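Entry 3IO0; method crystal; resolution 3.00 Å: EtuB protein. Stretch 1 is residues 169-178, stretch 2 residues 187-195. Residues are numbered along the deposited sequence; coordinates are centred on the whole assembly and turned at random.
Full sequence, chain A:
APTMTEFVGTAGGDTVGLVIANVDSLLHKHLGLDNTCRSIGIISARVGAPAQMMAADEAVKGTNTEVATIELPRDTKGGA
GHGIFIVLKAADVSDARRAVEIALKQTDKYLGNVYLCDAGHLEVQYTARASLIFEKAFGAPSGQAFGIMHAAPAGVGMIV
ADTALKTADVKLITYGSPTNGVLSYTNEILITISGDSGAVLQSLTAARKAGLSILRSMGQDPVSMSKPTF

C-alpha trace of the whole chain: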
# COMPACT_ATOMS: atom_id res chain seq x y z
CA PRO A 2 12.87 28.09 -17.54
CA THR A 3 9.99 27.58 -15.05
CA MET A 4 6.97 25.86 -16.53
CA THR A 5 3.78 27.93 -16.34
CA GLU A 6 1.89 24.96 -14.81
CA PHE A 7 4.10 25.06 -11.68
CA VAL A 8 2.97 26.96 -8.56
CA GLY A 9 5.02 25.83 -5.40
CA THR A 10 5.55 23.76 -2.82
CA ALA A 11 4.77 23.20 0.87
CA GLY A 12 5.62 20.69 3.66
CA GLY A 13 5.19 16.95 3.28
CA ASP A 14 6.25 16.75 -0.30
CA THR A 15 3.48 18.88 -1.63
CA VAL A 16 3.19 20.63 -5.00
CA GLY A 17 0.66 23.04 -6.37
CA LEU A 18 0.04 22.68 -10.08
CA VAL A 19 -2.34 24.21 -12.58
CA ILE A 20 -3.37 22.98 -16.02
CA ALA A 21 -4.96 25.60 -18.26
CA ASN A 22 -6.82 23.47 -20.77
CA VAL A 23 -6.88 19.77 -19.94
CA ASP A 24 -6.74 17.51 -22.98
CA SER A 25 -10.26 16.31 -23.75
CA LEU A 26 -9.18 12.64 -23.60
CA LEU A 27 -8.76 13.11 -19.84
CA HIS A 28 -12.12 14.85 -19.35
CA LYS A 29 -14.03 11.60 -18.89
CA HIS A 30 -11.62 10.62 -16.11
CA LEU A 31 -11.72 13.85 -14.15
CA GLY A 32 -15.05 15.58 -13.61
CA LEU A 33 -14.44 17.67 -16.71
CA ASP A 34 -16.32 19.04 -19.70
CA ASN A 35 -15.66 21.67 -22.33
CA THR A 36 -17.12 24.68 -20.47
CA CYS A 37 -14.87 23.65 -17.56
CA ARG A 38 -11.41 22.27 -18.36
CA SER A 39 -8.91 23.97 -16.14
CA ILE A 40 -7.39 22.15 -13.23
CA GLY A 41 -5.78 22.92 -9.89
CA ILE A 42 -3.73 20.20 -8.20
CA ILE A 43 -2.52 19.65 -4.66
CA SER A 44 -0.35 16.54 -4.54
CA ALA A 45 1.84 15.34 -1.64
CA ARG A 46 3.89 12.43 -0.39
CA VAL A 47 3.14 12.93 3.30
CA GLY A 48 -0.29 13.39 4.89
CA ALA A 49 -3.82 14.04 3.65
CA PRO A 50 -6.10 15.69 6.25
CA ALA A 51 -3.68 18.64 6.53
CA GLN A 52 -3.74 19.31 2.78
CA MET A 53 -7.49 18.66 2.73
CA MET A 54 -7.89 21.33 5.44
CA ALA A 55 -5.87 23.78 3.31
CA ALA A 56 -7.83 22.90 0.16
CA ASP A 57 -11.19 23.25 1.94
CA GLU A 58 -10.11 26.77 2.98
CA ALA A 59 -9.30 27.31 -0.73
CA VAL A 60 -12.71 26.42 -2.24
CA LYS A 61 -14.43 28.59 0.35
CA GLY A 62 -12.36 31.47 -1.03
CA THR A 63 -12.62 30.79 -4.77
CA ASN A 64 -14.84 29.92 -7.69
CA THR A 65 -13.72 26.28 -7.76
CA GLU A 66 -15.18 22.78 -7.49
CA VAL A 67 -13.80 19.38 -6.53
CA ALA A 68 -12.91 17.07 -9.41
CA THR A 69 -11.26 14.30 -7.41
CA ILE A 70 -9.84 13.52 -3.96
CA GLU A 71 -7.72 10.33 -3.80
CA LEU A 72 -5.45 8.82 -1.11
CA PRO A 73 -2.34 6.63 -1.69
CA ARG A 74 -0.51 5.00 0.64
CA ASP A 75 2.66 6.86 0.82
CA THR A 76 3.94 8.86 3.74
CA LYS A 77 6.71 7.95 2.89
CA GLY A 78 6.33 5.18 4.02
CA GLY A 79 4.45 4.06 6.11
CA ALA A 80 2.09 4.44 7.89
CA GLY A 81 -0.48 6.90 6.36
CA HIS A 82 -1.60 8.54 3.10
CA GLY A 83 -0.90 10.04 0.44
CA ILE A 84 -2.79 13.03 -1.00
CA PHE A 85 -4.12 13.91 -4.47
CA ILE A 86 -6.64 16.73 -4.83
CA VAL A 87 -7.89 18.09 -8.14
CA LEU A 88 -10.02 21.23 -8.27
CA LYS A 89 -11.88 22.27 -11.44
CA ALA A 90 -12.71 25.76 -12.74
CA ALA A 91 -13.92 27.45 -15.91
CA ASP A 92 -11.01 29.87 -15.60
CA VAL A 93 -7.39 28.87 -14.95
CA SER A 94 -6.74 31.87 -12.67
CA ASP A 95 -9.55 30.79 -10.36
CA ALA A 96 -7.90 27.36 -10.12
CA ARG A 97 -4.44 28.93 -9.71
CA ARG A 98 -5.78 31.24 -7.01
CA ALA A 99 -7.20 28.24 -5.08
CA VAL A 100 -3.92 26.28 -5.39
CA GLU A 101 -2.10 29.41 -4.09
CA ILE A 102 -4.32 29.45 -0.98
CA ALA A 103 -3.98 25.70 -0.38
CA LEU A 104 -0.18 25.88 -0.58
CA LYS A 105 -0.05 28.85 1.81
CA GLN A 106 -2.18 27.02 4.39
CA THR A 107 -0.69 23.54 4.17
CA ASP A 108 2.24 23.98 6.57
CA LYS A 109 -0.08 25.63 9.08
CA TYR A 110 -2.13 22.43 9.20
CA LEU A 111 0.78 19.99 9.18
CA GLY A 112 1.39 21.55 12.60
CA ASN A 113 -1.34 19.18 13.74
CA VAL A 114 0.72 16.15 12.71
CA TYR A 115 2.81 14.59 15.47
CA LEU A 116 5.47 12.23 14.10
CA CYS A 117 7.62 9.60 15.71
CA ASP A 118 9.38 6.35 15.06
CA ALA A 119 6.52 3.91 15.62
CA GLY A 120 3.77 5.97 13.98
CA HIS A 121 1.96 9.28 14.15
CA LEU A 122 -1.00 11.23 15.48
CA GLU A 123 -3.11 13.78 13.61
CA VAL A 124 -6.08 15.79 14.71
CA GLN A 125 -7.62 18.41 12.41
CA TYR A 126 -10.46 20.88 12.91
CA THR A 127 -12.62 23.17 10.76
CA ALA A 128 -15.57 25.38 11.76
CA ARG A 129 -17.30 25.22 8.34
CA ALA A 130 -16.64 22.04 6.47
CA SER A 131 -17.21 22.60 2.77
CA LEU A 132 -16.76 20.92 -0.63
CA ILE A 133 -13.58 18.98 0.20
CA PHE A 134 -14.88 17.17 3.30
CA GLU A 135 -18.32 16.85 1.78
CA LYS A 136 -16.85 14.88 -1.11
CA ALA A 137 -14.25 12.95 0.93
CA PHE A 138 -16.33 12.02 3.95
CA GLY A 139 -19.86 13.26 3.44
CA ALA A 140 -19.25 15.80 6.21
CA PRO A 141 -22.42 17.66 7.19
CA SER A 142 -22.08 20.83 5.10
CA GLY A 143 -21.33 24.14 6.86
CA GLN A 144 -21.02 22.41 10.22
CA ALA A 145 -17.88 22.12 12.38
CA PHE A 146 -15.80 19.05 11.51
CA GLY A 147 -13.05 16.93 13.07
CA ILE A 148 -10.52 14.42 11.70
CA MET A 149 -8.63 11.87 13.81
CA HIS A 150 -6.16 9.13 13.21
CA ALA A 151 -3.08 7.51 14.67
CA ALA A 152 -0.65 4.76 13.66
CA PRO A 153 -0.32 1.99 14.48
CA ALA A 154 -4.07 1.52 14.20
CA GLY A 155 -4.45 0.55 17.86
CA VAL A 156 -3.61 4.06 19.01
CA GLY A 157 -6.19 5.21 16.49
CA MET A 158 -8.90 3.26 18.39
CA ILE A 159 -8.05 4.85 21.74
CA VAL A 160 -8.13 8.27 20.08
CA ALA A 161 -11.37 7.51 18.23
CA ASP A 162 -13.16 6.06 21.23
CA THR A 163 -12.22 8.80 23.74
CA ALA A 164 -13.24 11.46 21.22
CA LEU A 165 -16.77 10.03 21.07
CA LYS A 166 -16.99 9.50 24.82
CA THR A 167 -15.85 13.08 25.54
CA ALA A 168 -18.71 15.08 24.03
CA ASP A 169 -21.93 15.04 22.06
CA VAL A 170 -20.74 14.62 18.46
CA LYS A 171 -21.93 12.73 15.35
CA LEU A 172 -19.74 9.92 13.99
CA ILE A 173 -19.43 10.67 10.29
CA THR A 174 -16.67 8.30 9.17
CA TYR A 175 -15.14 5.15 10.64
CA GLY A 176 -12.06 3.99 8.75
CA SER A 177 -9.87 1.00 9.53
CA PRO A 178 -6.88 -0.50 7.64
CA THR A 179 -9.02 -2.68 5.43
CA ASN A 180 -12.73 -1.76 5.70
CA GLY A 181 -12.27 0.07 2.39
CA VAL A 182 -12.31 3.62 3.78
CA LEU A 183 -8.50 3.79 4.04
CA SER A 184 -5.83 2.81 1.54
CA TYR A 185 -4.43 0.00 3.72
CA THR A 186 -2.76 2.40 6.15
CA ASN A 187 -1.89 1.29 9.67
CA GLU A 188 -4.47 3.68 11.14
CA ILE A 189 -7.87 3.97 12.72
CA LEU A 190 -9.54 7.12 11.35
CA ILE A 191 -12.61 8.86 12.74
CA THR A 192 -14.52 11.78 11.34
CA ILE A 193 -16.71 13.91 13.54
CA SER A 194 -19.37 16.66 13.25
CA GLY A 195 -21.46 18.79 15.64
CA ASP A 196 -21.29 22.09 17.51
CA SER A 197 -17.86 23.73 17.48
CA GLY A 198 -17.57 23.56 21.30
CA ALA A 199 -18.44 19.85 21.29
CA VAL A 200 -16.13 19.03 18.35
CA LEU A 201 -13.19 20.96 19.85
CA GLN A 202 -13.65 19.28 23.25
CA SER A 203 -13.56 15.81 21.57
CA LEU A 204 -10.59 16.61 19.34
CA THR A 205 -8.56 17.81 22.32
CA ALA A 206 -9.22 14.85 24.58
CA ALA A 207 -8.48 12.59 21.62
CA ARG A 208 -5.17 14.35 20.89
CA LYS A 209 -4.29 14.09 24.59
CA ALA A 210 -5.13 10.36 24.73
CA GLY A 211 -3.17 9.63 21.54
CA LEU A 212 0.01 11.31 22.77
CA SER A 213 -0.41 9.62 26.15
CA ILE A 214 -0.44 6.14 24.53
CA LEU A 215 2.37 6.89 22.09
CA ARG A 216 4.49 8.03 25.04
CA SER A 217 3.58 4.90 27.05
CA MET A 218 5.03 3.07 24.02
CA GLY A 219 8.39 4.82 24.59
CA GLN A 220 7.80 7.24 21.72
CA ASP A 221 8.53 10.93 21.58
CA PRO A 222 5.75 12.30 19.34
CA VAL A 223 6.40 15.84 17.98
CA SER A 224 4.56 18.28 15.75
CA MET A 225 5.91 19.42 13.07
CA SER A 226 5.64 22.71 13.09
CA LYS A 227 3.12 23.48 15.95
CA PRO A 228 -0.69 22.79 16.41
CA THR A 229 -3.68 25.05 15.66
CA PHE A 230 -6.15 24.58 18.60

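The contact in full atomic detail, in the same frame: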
# COMPACT_ATOMS: atom_id res chain seq x y z
N ASP A 169 -20.80 15.43 22.87
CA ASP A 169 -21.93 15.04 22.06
C ASP A 169 -21.68 15.38 20.59
O ASP A 169 -21.99 16.48 20.12
CB ASP A 169 -23.24 15.65 22.59
CG ASP A 169 -24.46 15.23 21.77
OD1 ASP A 169 -24.49 14.08 21.26
OD2 ASP A 169 -25.41 16.04 21.63
N VAL A 170 -21.11 14.42 19.86
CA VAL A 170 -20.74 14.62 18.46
C VAL A 170 -21.26 13.47 17.59
O VAL A 170 -21.42 12.35 18.07
CB VAL A 170 -19.21 14.75 18.28
CG1 VAL A 170 -18.72 16.08 18.83
CG2 VAL A 170 -18.47 13.59 18.93
N LYS A 171 -21.55 13.77 16.32
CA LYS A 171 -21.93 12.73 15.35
C LYS A 171 -20.68 12.03 14.81
O LYS A 171 -19.65 12.68 14.56
CB LYS A 171 -22.70 13.34 14.18
CG LYS A 171 -23.94 14.13 14.53
CD LYS A 171 -24.67 14.50 13.25
CE LYS A 171 -26.12 14.94 13.49
NZ LYS A 171 -26.21 16.38 13.91
N LEU A 172 -20.79 10.71 14.63
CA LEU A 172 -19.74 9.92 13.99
C LEU A 172 -20.03 9.91 12.50
O LEU A 172 -21.03 9.35 12.08
CB LEU A 172 -19.75 8.48 14.49
CG LEU A 172 -18.49 7.60 14.46
CD1 LEU A 172 -18.86 6.19 14.00
CD2 LEU A 172 -17.38 8.16 13.58
N ILE A 173 -19.17 10.54 11.71
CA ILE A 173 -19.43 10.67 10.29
C ILE A 173 -18.71 9.59 9.49
O ILE A 173 -19.29 9.01 8.58
CB ILE A 173 -19.12 12.09 9.77
CG1 ILE A 173 -19.87 13.13 10.61
CG2 ILE A 173 -19.48 12.26 8.30
CD1 ILE A 173 -21.37 12.99 10.57
N THR A 174 -17.47 9.29 9.87
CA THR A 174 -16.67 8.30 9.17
C THR A 174 -15.92 7.40 10.14
O THR A 174 -15.25 7.89 11.04
CB THR A 174 -15.62 8.98 8.25
OG1 THR A 174 -16.29 9.65 7.17
CG2 THR A 174 -14.61 7.98 7.70
N TYR A 175 -16.04 6.08 9.96
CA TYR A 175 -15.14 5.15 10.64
C TYR A 175 -14.27 4.45 9.61
O TYR A 175 -14.79 3.79 8.71
CB TYR A 175 -15.90 4.14 11.50
CG TYR A 175 -15.03 3.01 12.00
CD1 TYR A 175 -14.35 3.10 13.21
CD2 TYR A 175 -14.90 1.85 11.26
CE1 TYR A 175 -13.55 2.06 13.68
CE2 TYR A 175 -14.10 0.80 11.70
CZ TYR A 175 -13.43 0.91 12.92
OH TYR A 175 -12.64 -0.15 13.34
N GLY A 176 -12.96 4.58 9.73
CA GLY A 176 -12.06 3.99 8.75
C GLY A 176 -11.01 3.16 9.45
O GLY A 176 -10.37 3.63 10.39
N SER A 177 -10.86 1.92 8.99
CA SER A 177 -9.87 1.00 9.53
C SER A 177 -8.94 0.58 8.38
O SER A 177 -9.19 0.96 7.23
CB SER A 177 -10.58 -0.21 10.11
OG SER A 177 -11.22 -0.92 9.07
N PRO A 178 -7.87 -0.19 8.68
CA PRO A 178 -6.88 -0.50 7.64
C PRO A 178 -7.43 -1.14 6.38
O PRO A 178 -6.82 -1.02 5.32
CB PRO A 178 -5.95 -1.48 8.33
CG PRO A 178 -6.04 -1.12 9.75
CD PRO A 178 -7.50 -0.82 9.95
N ASN A 187 -1.81 1.88 8.34
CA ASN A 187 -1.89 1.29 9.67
C ASN A 187 -2.54 2.27 10.65
O ASN A 187 -1.93 2.65 11.65
CB ASN A 187 -0.53 0.81 10.14
CG ASN A 187 -0.63 -0.27 11.20
OD1 ASN A 187 -1.56 -0.28 12.02
ND2 ASN A 187 0.34 -1.18 11.21
N GLU A 188 -3.77 2.66 10.36
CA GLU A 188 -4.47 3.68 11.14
C GLU A 188 -5.90 3.28 11.45
O GLU A 188 -6.51 2.50 10.71
CB GLU A 188 -4.54 4.99 10.36
CG GLU A 188 -3.22 5.60 9.93
CD GLU A 188 -3.41 6.60 8.81
OE1 GLU A 188 -4.26 6.36 7.93
OE2 GLU A 188 -2.71 7.64 8.80
N ILE A 189 -6.42 3.81 12.55
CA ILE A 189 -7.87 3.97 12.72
C ILE A 189 -8.20 5.45 12.54
O ILE A 189 -7.62 6.30 13.21
CB ILE A 189 -8.39 3.45 14.09
CG1 ILE A 189 -8.33 1.93 14.14
CG2 ILE A 189 -9.80 3.95 14.37
CD1 ILE A 189 -9.37 1.24 13.30
N LEU A 190 -9.10 5.75 11.61
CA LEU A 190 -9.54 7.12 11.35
C LEU A 190 -10.99 7.33 11.76
O LEU A 190 -11.84 6.47 11.55
CB LEU A 190 -9.34 7.50 9.89
CG LEU A 190 -9.79 8.90 9.44
CD1 LEU A 190 -8.71 9.59 8.61
CD2 LEU A 190 -11.10 8.84 8.70
N ILE A 191 -11.26 8.50 12.33
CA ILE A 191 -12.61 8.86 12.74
C ILE A 191 -12.88 10.26 12.24
O ILE A 191 -11.97 11.10 12.15
CB ILE A 191 -12.80 8.66 14.29
CG1 ILE A 191 -13.32 7.26 14.53
CG2 ILE A 191 -13.80 9.61 14.94
CD1 ILE A 191 -14.27 6.81 13.48
N THR A 192 -14.12 10.50 11.86
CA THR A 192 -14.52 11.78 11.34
C THR A 192 -15.76 12.21 12.10
O THR A 192 -16.69 11.42 12.29
CB THR A 192 -14.73 11.68 9.84
OG1 THR A 192 -13.62 12.33 9.20
CG2 THR A 192 -16.00 12.33 9.40
N ILE A 193 -15.75 13.46 12.54
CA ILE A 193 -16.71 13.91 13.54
C ILE A 193 -17.35 15.26 13.20
O ILE A 193 -16.68 16.15 12.65
CB ILE A 193 -16.05 13.81 14.95
CG1 ILE A 193 -16.71 12.66 15.69
CG2 ILE A 193 -16.02 15.12 15.75
CD1 ILE A 193 -15.81 11.99 16.68
N SER A 194 -18.65 15.39 13.47
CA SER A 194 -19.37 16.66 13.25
C SER A 194 -20.25 17.03 14.45
O SER A 194 -20.60 16.17 15.26
CB SER A 194 -20.21 16.60 11.97
OG SER A 194 -20.76 17.87 11.63
N GLY A 195 -20.61 18.31 14.55
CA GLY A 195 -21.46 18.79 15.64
C GLY A 195 -21.22 20.25 15.93
O GLY A 195 -20.74 20.97 15.06

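The antiparallel pairing of these two strands is broken by a beta bulge at Ile-173. Up to Leu-172 the register matches Lys-171 with Ser-194 and Leu-172 with Ile-193. Beyond the bulge it has moved by one residue, and Thr-174 pairs with Thr-192. Ile-173 is the extra residue, with phi/psi of -97/-41 where its neighbours are extended. The carbonyl of Thr-192 accepts from two successive residues, Ile-173 and Thr-174. It takes a hydrogen bond from Ile-173 N (2.7 Å to Thr-192 O) and a weak one from Thr-174 N (3.3 Å to the same Thr-192 O).

The backbone carries the rest of the polar contact. Before the bulge, Lys-171 N donates to Ser-194 O at 2.8 Å, and Ser-194 N returns a bond to Lys-171 O at 3.1 Å. After it, Thr-192 N donates to Thr-174 O at 3.0 Å, though the position of that oxygen is less certain. The last pair is regular: Gly-176 N to Leu-190 O is 2.9 Å and Leu-190 N to Gly-176 O is 2.8 Å. CA-H...O contacts add to the ladder: Ile-193 CA is 3.3 Å from Lys-171 O, and past the last pair Ile-189 CA is 3.4 Å from Gly-176 O. The strand directions differ by 158°, close to antiparallel.

One face of the sheet carries Leu-172, Tyr-175, Ile-191 and Ile-193. It is mostly apolar. Leu-172 CD2 lies 3.4 Å from Ile-191 CD1, and Tyr-175 CB lies 3.7 Å from the same Ile-191 CD1. The Tyr-175 chi1 is t, and its ring reaches along the sheet to Ile-189, with CZ 4.1 Å from Ile-189 CD1. The end of Ile-189 comes nearer to stretch 1 than its CA-to-CB direction suggests. The aliphatic side chains of Leu-172, Ile-191 and Ile-193 suit this largely buried face because they need no polar partners; Tyr-175 adds the bulk of its ring. Val-170 points toward stretch 2, and its CG2 packs 3.8 Å from Ile-193 CG1.

The other face carries Lys-171, Thr-174, Leu-190, Thr-192 and Ser-194. Thr-174 and Thr-192 sit directly across from each other, with their CB atoms 3.3 Å apart. Their beta-branched side chains suit an extended backbone. Thr-174 CG2 also meets Leu-190 CD2 at 3.7 Å. Ile-173 points toward stretch 2, and its CG1 is 3.7 Å from Ser-194 CB. The small Ser-194 is buried, and its OG is hydrogen-bonded elsewhere in the structure. Lys-171 is exposed, which suits its charged end.

Gly-176 is buried opposite Leu-190. A CB there would point to the same face as Leu-190, 3.8 Å from Leu-190 CB. Gly-195 has phi/psi of 154/-157, where a CB would be jammed against the preceding carbonyl oxygen, so the backbone itself calls for glycine.

At the far end, Pro-178 CD lies 3.5 Å from Glu-188 O. Together the stretches bury 763 Å², summed over both sides.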